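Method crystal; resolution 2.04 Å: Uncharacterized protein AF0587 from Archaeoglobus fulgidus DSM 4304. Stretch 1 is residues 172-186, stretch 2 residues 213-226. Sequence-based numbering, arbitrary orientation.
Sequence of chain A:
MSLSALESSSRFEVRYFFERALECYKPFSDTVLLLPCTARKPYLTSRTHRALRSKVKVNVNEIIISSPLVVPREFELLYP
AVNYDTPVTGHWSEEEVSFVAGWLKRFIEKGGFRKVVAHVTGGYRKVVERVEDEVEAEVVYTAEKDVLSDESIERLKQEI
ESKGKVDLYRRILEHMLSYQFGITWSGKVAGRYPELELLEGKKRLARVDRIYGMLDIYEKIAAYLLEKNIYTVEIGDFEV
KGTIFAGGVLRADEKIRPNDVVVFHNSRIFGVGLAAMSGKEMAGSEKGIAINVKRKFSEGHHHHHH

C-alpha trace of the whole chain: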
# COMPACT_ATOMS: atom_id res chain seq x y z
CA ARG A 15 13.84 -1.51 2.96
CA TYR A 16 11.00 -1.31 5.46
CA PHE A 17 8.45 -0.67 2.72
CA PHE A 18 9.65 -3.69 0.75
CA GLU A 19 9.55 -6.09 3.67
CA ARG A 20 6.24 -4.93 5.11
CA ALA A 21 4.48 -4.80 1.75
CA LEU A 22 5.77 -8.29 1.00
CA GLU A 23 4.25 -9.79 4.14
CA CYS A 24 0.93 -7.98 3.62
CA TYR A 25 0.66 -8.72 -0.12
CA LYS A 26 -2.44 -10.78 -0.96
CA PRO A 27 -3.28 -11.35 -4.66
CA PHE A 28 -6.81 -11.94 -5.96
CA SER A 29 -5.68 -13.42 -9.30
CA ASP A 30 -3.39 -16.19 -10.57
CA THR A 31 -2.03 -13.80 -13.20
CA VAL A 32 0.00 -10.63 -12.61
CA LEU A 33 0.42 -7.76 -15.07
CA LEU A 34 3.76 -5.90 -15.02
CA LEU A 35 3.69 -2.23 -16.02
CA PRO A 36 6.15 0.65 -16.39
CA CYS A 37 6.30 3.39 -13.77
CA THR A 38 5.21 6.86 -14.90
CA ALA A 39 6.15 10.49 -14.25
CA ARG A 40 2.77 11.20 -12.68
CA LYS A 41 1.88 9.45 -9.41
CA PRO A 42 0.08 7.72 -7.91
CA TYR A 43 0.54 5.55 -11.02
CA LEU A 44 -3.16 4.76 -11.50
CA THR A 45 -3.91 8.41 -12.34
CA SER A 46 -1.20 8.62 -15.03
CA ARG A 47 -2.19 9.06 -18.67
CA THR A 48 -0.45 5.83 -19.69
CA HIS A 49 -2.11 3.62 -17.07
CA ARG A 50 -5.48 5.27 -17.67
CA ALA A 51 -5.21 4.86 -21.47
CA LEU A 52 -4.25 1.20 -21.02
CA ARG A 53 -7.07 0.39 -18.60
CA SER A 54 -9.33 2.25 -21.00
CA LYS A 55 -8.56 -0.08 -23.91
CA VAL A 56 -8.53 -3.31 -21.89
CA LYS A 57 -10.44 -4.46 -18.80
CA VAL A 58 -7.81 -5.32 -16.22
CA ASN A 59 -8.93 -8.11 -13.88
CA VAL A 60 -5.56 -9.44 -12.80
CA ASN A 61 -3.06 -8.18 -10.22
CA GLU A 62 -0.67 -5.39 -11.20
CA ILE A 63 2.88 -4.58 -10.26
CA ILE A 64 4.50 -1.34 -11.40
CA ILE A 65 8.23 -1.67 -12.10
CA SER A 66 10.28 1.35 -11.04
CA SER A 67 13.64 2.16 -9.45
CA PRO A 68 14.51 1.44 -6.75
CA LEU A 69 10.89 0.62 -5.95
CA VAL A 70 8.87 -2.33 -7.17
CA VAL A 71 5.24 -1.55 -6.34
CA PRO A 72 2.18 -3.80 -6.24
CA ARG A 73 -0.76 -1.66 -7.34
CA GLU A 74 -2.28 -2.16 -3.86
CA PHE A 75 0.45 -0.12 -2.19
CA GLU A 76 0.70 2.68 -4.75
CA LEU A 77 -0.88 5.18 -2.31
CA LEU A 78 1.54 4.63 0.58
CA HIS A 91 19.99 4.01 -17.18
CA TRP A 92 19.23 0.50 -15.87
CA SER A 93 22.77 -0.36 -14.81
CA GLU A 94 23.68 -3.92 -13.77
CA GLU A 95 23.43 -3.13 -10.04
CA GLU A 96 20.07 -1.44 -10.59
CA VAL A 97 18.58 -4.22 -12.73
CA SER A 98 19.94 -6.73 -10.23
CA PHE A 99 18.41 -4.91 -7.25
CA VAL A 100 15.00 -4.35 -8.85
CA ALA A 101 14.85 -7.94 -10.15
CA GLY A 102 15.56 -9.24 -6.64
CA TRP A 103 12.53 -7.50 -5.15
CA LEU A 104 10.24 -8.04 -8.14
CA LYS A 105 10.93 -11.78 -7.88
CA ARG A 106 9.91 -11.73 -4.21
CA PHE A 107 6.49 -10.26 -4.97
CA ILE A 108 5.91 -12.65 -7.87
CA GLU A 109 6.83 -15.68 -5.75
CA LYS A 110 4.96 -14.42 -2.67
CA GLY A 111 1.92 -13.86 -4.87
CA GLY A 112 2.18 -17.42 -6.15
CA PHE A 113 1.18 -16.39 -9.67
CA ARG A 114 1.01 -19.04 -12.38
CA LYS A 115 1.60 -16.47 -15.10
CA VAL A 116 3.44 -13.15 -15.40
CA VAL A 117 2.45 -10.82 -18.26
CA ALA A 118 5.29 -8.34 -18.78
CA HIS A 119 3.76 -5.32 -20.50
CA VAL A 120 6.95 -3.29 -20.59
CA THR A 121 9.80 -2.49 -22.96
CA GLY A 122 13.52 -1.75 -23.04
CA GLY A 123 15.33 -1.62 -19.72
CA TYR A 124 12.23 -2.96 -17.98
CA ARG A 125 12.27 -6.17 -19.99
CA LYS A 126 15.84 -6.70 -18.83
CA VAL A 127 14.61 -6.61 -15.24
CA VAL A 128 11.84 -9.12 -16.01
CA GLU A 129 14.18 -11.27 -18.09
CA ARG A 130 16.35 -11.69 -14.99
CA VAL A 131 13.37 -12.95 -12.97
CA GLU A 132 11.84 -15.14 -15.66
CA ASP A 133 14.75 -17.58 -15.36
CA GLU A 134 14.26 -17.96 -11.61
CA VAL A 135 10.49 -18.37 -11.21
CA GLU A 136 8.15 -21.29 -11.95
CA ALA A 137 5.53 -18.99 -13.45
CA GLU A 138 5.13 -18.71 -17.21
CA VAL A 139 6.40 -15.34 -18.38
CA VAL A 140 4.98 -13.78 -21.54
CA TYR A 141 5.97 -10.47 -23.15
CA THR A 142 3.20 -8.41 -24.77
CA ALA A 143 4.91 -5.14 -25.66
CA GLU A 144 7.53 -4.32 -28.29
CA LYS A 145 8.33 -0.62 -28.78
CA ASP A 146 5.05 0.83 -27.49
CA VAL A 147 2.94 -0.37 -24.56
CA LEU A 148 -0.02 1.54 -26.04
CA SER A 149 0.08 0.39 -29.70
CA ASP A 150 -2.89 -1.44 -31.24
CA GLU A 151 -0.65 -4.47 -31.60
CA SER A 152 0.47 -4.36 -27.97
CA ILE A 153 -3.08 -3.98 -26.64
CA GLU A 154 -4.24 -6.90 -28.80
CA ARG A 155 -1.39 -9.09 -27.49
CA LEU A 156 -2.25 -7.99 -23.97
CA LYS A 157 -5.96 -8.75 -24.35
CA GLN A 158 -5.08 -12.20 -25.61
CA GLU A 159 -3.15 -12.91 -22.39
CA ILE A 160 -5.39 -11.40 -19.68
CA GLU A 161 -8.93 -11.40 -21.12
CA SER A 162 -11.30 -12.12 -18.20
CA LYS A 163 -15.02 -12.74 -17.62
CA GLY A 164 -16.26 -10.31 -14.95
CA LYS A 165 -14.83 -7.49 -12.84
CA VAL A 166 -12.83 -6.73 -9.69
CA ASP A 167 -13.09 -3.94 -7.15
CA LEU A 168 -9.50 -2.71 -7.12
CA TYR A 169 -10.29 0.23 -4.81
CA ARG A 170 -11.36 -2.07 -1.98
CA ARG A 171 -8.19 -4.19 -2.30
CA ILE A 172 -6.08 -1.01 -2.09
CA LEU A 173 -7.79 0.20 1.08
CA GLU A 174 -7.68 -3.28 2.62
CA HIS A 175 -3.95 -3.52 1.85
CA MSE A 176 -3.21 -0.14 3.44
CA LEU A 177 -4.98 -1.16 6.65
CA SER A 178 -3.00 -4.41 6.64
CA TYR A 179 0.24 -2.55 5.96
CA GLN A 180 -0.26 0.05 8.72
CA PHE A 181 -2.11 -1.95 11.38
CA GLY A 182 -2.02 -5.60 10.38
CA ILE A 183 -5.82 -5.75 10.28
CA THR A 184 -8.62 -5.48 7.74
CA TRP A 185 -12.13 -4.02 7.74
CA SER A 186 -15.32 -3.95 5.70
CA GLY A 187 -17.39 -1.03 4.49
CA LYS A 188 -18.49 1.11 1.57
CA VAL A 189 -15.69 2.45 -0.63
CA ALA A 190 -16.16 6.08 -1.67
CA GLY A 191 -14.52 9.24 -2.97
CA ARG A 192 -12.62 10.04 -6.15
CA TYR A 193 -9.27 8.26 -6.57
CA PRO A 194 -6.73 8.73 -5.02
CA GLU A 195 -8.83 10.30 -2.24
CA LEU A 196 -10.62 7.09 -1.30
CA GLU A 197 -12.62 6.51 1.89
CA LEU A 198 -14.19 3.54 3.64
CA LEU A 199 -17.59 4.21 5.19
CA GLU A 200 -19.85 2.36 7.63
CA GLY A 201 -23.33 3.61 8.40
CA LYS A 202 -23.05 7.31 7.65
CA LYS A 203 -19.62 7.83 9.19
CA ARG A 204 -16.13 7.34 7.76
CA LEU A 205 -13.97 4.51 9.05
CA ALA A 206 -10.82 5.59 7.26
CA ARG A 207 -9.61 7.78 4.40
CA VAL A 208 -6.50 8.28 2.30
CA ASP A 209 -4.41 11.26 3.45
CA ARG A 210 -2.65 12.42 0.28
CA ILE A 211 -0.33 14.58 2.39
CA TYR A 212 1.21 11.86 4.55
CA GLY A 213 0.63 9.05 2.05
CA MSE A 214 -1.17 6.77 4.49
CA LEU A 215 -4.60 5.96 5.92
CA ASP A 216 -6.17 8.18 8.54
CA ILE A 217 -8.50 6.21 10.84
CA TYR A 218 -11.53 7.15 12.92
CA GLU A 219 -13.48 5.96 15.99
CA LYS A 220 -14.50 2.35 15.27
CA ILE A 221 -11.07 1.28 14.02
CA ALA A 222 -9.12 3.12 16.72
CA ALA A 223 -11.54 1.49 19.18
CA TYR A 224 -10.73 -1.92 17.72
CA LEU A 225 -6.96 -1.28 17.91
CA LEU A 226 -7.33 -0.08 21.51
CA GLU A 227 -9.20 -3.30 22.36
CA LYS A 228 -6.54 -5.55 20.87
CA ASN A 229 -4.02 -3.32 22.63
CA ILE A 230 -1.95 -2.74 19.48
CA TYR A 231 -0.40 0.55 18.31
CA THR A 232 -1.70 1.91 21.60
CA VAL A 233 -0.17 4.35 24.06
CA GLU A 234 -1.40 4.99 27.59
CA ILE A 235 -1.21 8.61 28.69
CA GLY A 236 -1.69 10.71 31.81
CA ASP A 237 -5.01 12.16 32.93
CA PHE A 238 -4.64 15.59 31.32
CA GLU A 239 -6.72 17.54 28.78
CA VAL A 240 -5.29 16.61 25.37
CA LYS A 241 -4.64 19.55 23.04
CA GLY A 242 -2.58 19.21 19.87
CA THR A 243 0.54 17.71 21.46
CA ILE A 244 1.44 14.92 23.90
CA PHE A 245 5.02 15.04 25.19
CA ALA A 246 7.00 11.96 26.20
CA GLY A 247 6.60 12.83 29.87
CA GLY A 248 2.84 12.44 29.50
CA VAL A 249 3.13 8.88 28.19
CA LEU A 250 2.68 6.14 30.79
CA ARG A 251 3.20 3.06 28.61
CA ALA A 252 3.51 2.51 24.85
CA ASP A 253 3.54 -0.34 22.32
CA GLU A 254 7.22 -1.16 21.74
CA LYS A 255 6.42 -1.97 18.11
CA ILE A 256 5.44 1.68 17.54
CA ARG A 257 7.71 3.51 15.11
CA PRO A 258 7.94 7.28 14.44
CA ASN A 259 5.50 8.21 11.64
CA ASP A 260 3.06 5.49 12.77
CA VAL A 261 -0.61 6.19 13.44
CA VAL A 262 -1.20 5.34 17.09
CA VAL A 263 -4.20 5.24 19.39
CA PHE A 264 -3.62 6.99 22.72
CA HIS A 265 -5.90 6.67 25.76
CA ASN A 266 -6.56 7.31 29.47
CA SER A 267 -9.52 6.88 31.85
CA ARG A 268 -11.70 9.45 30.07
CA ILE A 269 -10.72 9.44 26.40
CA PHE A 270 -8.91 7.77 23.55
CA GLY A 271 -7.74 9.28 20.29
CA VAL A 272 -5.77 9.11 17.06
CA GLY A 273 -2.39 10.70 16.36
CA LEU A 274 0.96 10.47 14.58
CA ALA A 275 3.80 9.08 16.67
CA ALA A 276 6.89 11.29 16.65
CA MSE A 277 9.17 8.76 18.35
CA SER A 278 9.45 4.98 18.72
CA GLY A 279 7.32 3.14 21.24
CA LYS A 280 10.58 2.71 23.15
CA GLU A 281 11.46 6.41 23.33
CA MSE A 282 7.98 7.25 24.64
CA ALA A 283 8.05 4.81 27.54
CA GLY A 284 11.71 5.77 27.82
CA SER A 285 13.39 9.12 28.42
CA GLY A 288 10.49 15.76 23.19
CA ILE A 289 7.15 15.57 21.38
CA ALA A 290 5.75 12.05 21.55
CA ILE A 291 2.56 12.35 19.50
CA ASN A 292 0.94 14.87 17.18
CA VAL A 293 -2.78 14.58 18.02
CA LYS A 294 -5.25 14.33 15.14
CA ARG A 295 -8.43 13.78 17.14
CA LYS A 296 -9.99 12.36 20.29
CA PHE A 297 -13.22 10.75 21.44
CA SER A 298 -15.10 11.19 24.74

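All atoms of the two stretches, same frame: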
# COMPACT_ATOMS: atom_id res chain seq x y z
N ILE A 172 -7.06 -2.05 -2.43
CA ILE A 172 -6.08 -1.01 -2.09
C ILE A 172 -6.25 -0.57 -0.64
O ILE A 172 -5.29 -0.50 0.12
CB ILE A 172 -6.23 0.23 -3.00
CG1 ILE A 172 -5.71 -0.09 -4.41
CG2 ILE A 172 -5.48 1.40 -2.44
CD1 ILE A 172 -5.90 1.05 -5.41
N LEU A 173 -7.49 -0.25 -0.26
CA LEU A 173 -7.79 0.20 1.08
C LEU A 173 -7.52 -0.92 2.08
O LEU A 173 -6.96 -0.68 3.15
CB LEU A 173 -9.24 0.68 1.17
CG LEU A 173 -9.60 2.00 0.48
CD1 LEU A 173 -11.11 2.25 0.59
CD2 LEU A 173 -8.84 3.16 1.12
N GLU A 174 -7.91 -2.14 1.73
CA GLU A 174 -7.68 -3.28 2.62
C GLU A 174 -6.18 -3.49 2.83
O GLU A 174 -5.75 -3.79 3.94
CB GLU A 174 -8.29 -4.57 2.06
CG GLU A 174 -9.80 -4.49 1.86
CD GLU A 174 -10.39 -5.77 1.31
OE1 GLU A 174 -9.77 -6.39 0.41
OE2 GLU A 174 -11.49 -6.16 1.77
N HIS A 175 -5.40 -3.33 1.76
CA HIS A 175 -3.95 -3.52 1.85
C HIS A 175 -3.27 -2.43 2.67
O HIS A 175 -2.26 -2.69 3.30
CB HIS A 175 -3.30 -3.58 0.46
CG HIS A 175 -3.30 -4.96 -0.14
ND1 HIS A 175 -4.45 -5.58 -0.57
CD2 HIS A 175 -2.30 -5.84 -0.35
CE1 HIS A 175 -4.16 -6.79 -1.00
NE2 HIS A 175 -2.86 -6.97 -0.88
N MSE A 176 -3.82 -1.22 2.66
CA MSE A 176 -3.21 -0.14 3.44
C MSE A 176 -3.45 -0.36 4.93
O MSE A 176 -2.58 -0.07 5.75
CB MSE A 176 -3.77 1.20 2.99
CG MSE A 176 -3.47 1.49 1.53
SE MSE A 176 -4.00 3.24 0.99
CE MSE A 176 -5.77 2.88 0.35
N LEU A 177 -4.63 -0.87 5.27
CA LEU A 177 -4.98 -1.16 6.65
C LEU A 177 -4.05 -2.27 7.16
O LEU A 177 -3.52 -2.20 8.28
CB LEU A 177 -6.44 -1.63 6.72
CG LEU A 177 -7.50 -0.54 6.76
CD1 LEU A 177 -8.90 -1.17 6.79
CD2 LEU A 177 -7.27 0.32 8.02
N SER A 178 -3.87 -3.28 6.33
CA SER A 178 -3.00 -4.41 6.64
C SER A 178 -1.58 -3.91 6.86
O SER A 178 -0.95 -4.20 7.87
CB SER A 178 -3.05 -5.42 5.48
OG SER A 178 -2.33 -6.60 5.78
N TYR A 179 -1.09 -3.13 5.90
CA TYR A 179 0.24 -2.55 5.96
C TYR A 179 0.48 -1.79 7.28
O TYR A 179 1.38 -2.11 8.05
CB TYR A 179 0.43 -1.59 4.77
CG TYR A 179 1.83 -1.03 4.63
CD1 TYR A 179 2.76 -1.64 3.79
CD2 TYR A 179 2.23 0.10 5.34
CE1 TYR A 179 4.05 -1.15 3.67
CE2 TYR A 179 3.52 0.61 5.23
CZ TYR A 179 4.43 -0.03 4.39
OH TYR A 179 5.71 0.43 4.29
N GLN A 180 -0.37 -0.80 7.53
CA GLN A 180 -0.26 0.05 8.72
C GLN A 180 -0.63 -0.55 10.07
O GLN A 180 0.02 -0.25 11.07
CB GLN A 180 -1.08 1.31 8.52
CG GLN A 180 -0.66 2.14 7.33
CD GLN A 180 -1.64 3.25 7.03
OE1 GLN A 180 -1.97 4.05 7.90
NE2 GLN A 180 -2.09 3.32 5.79
N PHE A 181 -1.65 -1.39 10.11
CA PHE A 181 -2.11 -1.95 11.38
C PHE A 181 -2.18 -3.47 11.46
O PHE A 181 -2.45 -4.01 12.53
CB PHE A 181 -3.49 -1.38 11.72
CG PHE A 181 -3.59 0.10 11.58
CD1 PHE A 181 -4.36 0.67 10.57
CD2 PHE A 181 -2.89 0.94 12.45
CE1 PHE A 181 -4.44 2.05 10.42
CE2 PHE A 181 -2.97 2.33 12.31
CZ PHE A 181 -3.74 2.88 11.29
N GLY A 182 -1.96 -4.16 10.34
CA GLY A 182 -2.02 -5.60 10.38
C GLY A 182 -3.43 -6.11 10.61
O GLY A 182 -3.62 -7.15 11.23
N ILE A 183 -4.42 -5.35 10.15
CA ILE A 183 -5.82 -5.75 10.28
C ILE A 183 -6.53 -5.43 8.97
O ILE A 183 -5.93 -4.86 8.05
CB ILE A 183 -6.58 -4.98 11.41
CG1 ILE A 183 -6.91 -3.55 10.94
CG2 ILE A 183 -5.76 -4.94 12.69
CD1 ILE A 183 -7.67 -2.73 11.98
N THR A 184 -7.81 -5.79 8.90
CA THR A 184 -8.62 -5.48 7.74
C THR A 184 -10.00 -5.06 8.24
O THR A 184 -10.32 -5.27 9.40
CB THR A 184 -8.75 -6.67 6.78
OG1 THR A 184 -9.31 -6.20 5.54
CG2 THR A 184 -9.65 -7.75 7.37
N TRP A 185 -10.79 -4.46 7.36
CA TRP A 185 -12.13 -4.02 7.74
C TRP A 185 -13.03 -3.94 6.53
O TRP A 185 -12.55 -3.78 5.40
CB TRP A 185 -12.07 -2.64 8.41
CG TRP A 185 -12.27 -2.65 9.89
CD1 TRP A 185 -11.37 -3.04 10.84
CD2 TRP A 185 -13.43 -2.21 10.59
NE1 TRP A 185 -11.90 -2.87 12.10
CE2 TRP A 185 -13.16 -2.36 11.98
CE3 TRP A 185 -14.67 -1.71 10.19
CZ2 TRP A 185 -14.10 -2.03 12.95
CZ3 TRP A 185 -15.60 -1.38 11.16
CH2 TRP A 185 -15.30 -1.53 12.53
N SER A 186 -14.33 -4.02 6.77
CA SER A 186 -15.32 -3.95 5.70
C SER A 186 -15.97 -2.58 5.67
O SER A 186 -15.80 -1.77 6.59
CB SER A 186 -16.39 -5.02 5.92
OG SER A 186 -17.05 -4.79 7.16
N GLY A 213 0.58 10.31 2.77
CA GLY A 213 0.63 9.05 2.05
C GLY A 213 0.36 7.84 2.93
O GLY A 213 1.16 6.91 2.99
N MSE A 214 -0.77 7.87 3.62
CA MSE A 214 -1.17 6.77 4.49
C MSE A 214 -2.64 6.93 4.85
O MSE A 214 -3.25 7.95 4.53
CB MSE A 214 -0.33 6.77 5.77
CG MSE A 214 -0.69 7.87 6.76
SE MSE A 214 0.64 8.10 8.16
CE MSE A 214 0.58 6.33 8.94
N LEU A 215 -3.20 5.93 5.51
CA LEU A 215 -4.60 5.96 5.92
C LEU A 215 -4.79 6.68 7.24
O LEU A 215 -4.01 6.49 8.17
CB LEU A 215 -5.15 4.55 6.09
CG LEU A 215 -5.64 3.73 4.90
CD1 LEU A 215 -6.17 2.40 5.40
CD2 LEU A 215 -6.73 4.48 4.16
N ASP A 216 -5.82 7.51 7.30
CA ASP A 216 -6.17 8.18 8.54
C ASP A 216 -7.33 7.31 9.01
O ASP A 216 -8.12 6.86 8.18
CB ASP A 216 -6.66 9.61 8.28
CG ASP A 216 -6.71 10.44 9.56
OD1 ASP A 216 -6.61 9.84 10.65
OD2 ASP A 216 -6.85 11.68 9.47
N ILE A 217 -7.42 7.04 10.31
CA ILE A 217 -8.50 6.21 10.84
C ILE A 217 -9.38 6.96 11.83
O ILE A 217 -8.93 7.93 12.44
CB ILE A 217 -7.96 4.96 11.57
CG1 ILE A 217 -7.04 5.40 12.72
CG2 ILE A 217 -7.23 4.05 10.58
CD1 ILE A 217 -6.58 4.26 13.62
N TYR A 218 -10.61 6.50 12.00
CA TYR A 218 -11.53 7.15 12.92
C TYR A 218 -11.94 6.31 14.12
O TYR A 218 -11.25 5.36 14.46
CB TYR A 218 -12.72 7.70 12.13
CG TYR A 218 -12.23 8.68 11.08
CD1 TYR A 218 -11.87 8.24 9.80
CD2 TYR A 218 -12.00 10.01 11.40
CE1 TYR A 218 -11.30 9.11 8.87
CE2 TYR A 218 -11.42 10.90 10.48
CZ TYR A 218 -11.07 10.43 9.22
OH TYR A 218 -10.48 11.28 8.31
N GLU A 219 -13.06 6.64 14.76
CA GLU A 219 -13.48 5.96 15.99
C GLU A 219 -13.55 4.44 16.09
O GLU A 219 -12.92 3.85 16.97
CB GLU A 219 -14.82 6.53 16.49
CG GLU A 219 -14.98 6.37 18.00
CD GLU A 219 -16.37 6.71 18.52
OE1 GLU A 219 -17.01 7.63 17.96
OE2 GLU A 219 -16.82 6.07 19.49
N LYS A 220 -14.33 3.80 15.23
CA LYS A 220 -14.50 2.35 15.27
C LYS A 220 -13.20 1.57 15.15
O LYS A 220 -12.97 0.62 15.89
CB LYS A 220 -15.46 1.89 14.16
CG LYS A 220 -16.40 2.98 13.68
CD LYS A 220 -15.60 4.08 12.97
CE LYS A 220 -16.42 5.29 12.64
NZ LYS A 220 -15.51 6.37 12.20
N ILE A 221 -12.34 1.97 14.21
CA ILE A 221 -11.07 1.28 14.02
C ILE A 221 -10.13 1.50 15.19
O ILE A 221 -9.57 0.55 15.71
CB ILE A 221 -10.37 1.71 12.71
CG1 ILE A 221 -11.24 1.30 11.52
CG2 ILE A 221 -9.00 1.07 12.62
CD1 ILE A 221 -10.58 1.48 10.17
N ALA A 222 -9.96 2.77 15.59
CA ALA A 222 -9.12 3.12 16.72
C ALA A 222 -9.60 2.34 17.95
O ALA A 222 -8.79 1.88 18.76
CB ALA A 222 -9.21 4.64 16.99
N ALA A 223 -10.92 2.21 18.07
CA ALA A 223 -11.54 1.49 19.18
C ALA A 223 -11.12 0.03 19.11
O ALA A 223 -10.77 -0.57 20.13
CB ALA A 223 -13.07 1.59 19.09
N TYR A 224 -11.13 -0.53 17.91
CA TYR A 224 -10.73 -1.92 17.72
C TYR A 224 -9.26 -2.10 18.10
O TYR A 224 -8.92 -3.03 18.82
CB TYR A 224 -10.95 -2.35 16.28
CG TYR A 224 -10.51 -3.77 16.02
CD1 TYR A 224 -11.28 -4.85 16.45
CD2 TYR A 224 -9.30 -4.04 15.37
CE1 TYR A 224 -10.87 -6.16 16.23
CE2 TYR A 224 -8.88 -5.35 15.15
CZ TYR A 224 -9.67 -6.41 15.58
OH TYR A 224 -9.26 -7.70 15.36
N LEU A 225 -8.40 -1.21 17.61
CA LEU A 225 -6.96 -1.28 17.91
C LEU A 225 -6.70 -1.15 19.41
O LEU A 225 -5.82 -1.82 19.96
CB LEU A 225 -6.19 -0.18 17.15
CG LEU A 225 -6.19 -0.20 15.61
CD1 LEU A 225 -5.56 1.08 15.08
CD2 LEU A 225 -5.43 -1.41 15.12
N LEU A 226 -7.47 -0.29 20.07
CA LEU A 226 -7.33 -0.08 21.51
C LEU A 226 -7.68 -1.38 22.23
O LEU A 226 -6.99 -1.78 23.17
CB LEU A 226 -8.27 1.05 21.97
CG LEU A 226 -8.17 1.50 23.43
CD1 LEU A 226 -6.75 1.93 23.73
CD2 LEU A 226 -9.13 2.65 23.68

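The contact between residues 172-186 and 213-226 is mainly apolar. It buries 714 Å², both sides summed. Three residues cover the most surface: Leu 215, Trp 185 and Phe 181.

Leu 215 lies in the strand 214-217, which crosses helix 172-181 nearly at a right angle, at 84°. The two axes approach to 8.5 Å. Leu 215 points toward the helix and meets residues on successive turns of it. CD1 of Leu 215 lies 3.6 Å from CB of Met 176 and 3.5 Å from CG of Leu 177. CD2 of Leu 215 lies 3.9 Å from CD2 of Leu 173. Leu 173 and Leu 177 leave their CA sideways, but their ends come nearer to the strand. Met 176 points toward it and is modelled as selenomethionine, as is Met 214.

The side chain of Gln 180 reaches the backbone of Leu 215. Its amide is probably turned over in the model, so the polar contacts there remain open.

Phe 181 is the last residue of the helix and is buried. Its ring touches both the strand and helix 219-226. CE1 of Phe 181 is 3.4 Å from CG2 of Ile 217. CD1 of Leu 225 sits over one face of the Phe 181 ring, 4.1 Å from its centroid and 26° off the normal. This is a CH-pi contact. Gly 182 follows with positive phi, a conformation that favours glycine, and the chain leaves the helix there.

The extended segment after the glycine runs past helix 219-226. Ile 183 and Trp 185 point toward that helix, while Thr 184 between them points away. CD1 of Ile 183 packs among three side chains: it is 4.1 Å from CG2 of Ile 221, 4.0 Å from CD2 of Tyr 224 and 4.1 Å from CD2 of Leu 225.

The indole of Trp 185 packs against Lys 220, Ile 221 and Tyr 224 of the helix. Ile 221 CG1 lies 4.1 Å from the centroid of the five-membered ring of Trp 185 and only 7° off its normal, so this CH-pi contact is almost centred over the face. The centroids of the five-membered ring of Trp 185 and the ring of Tyr 224 are 5.8 Å apart, with planes at 78°, an edge-to-face pair with the edge of Trp 185 toward the face of Tyr 224. CH2 of Trp 185 is 3.8 Å from CB of Lys 220. The end of Lys 220 leads away, and its NZ is hydrogen-bonded elsewhere in the structure.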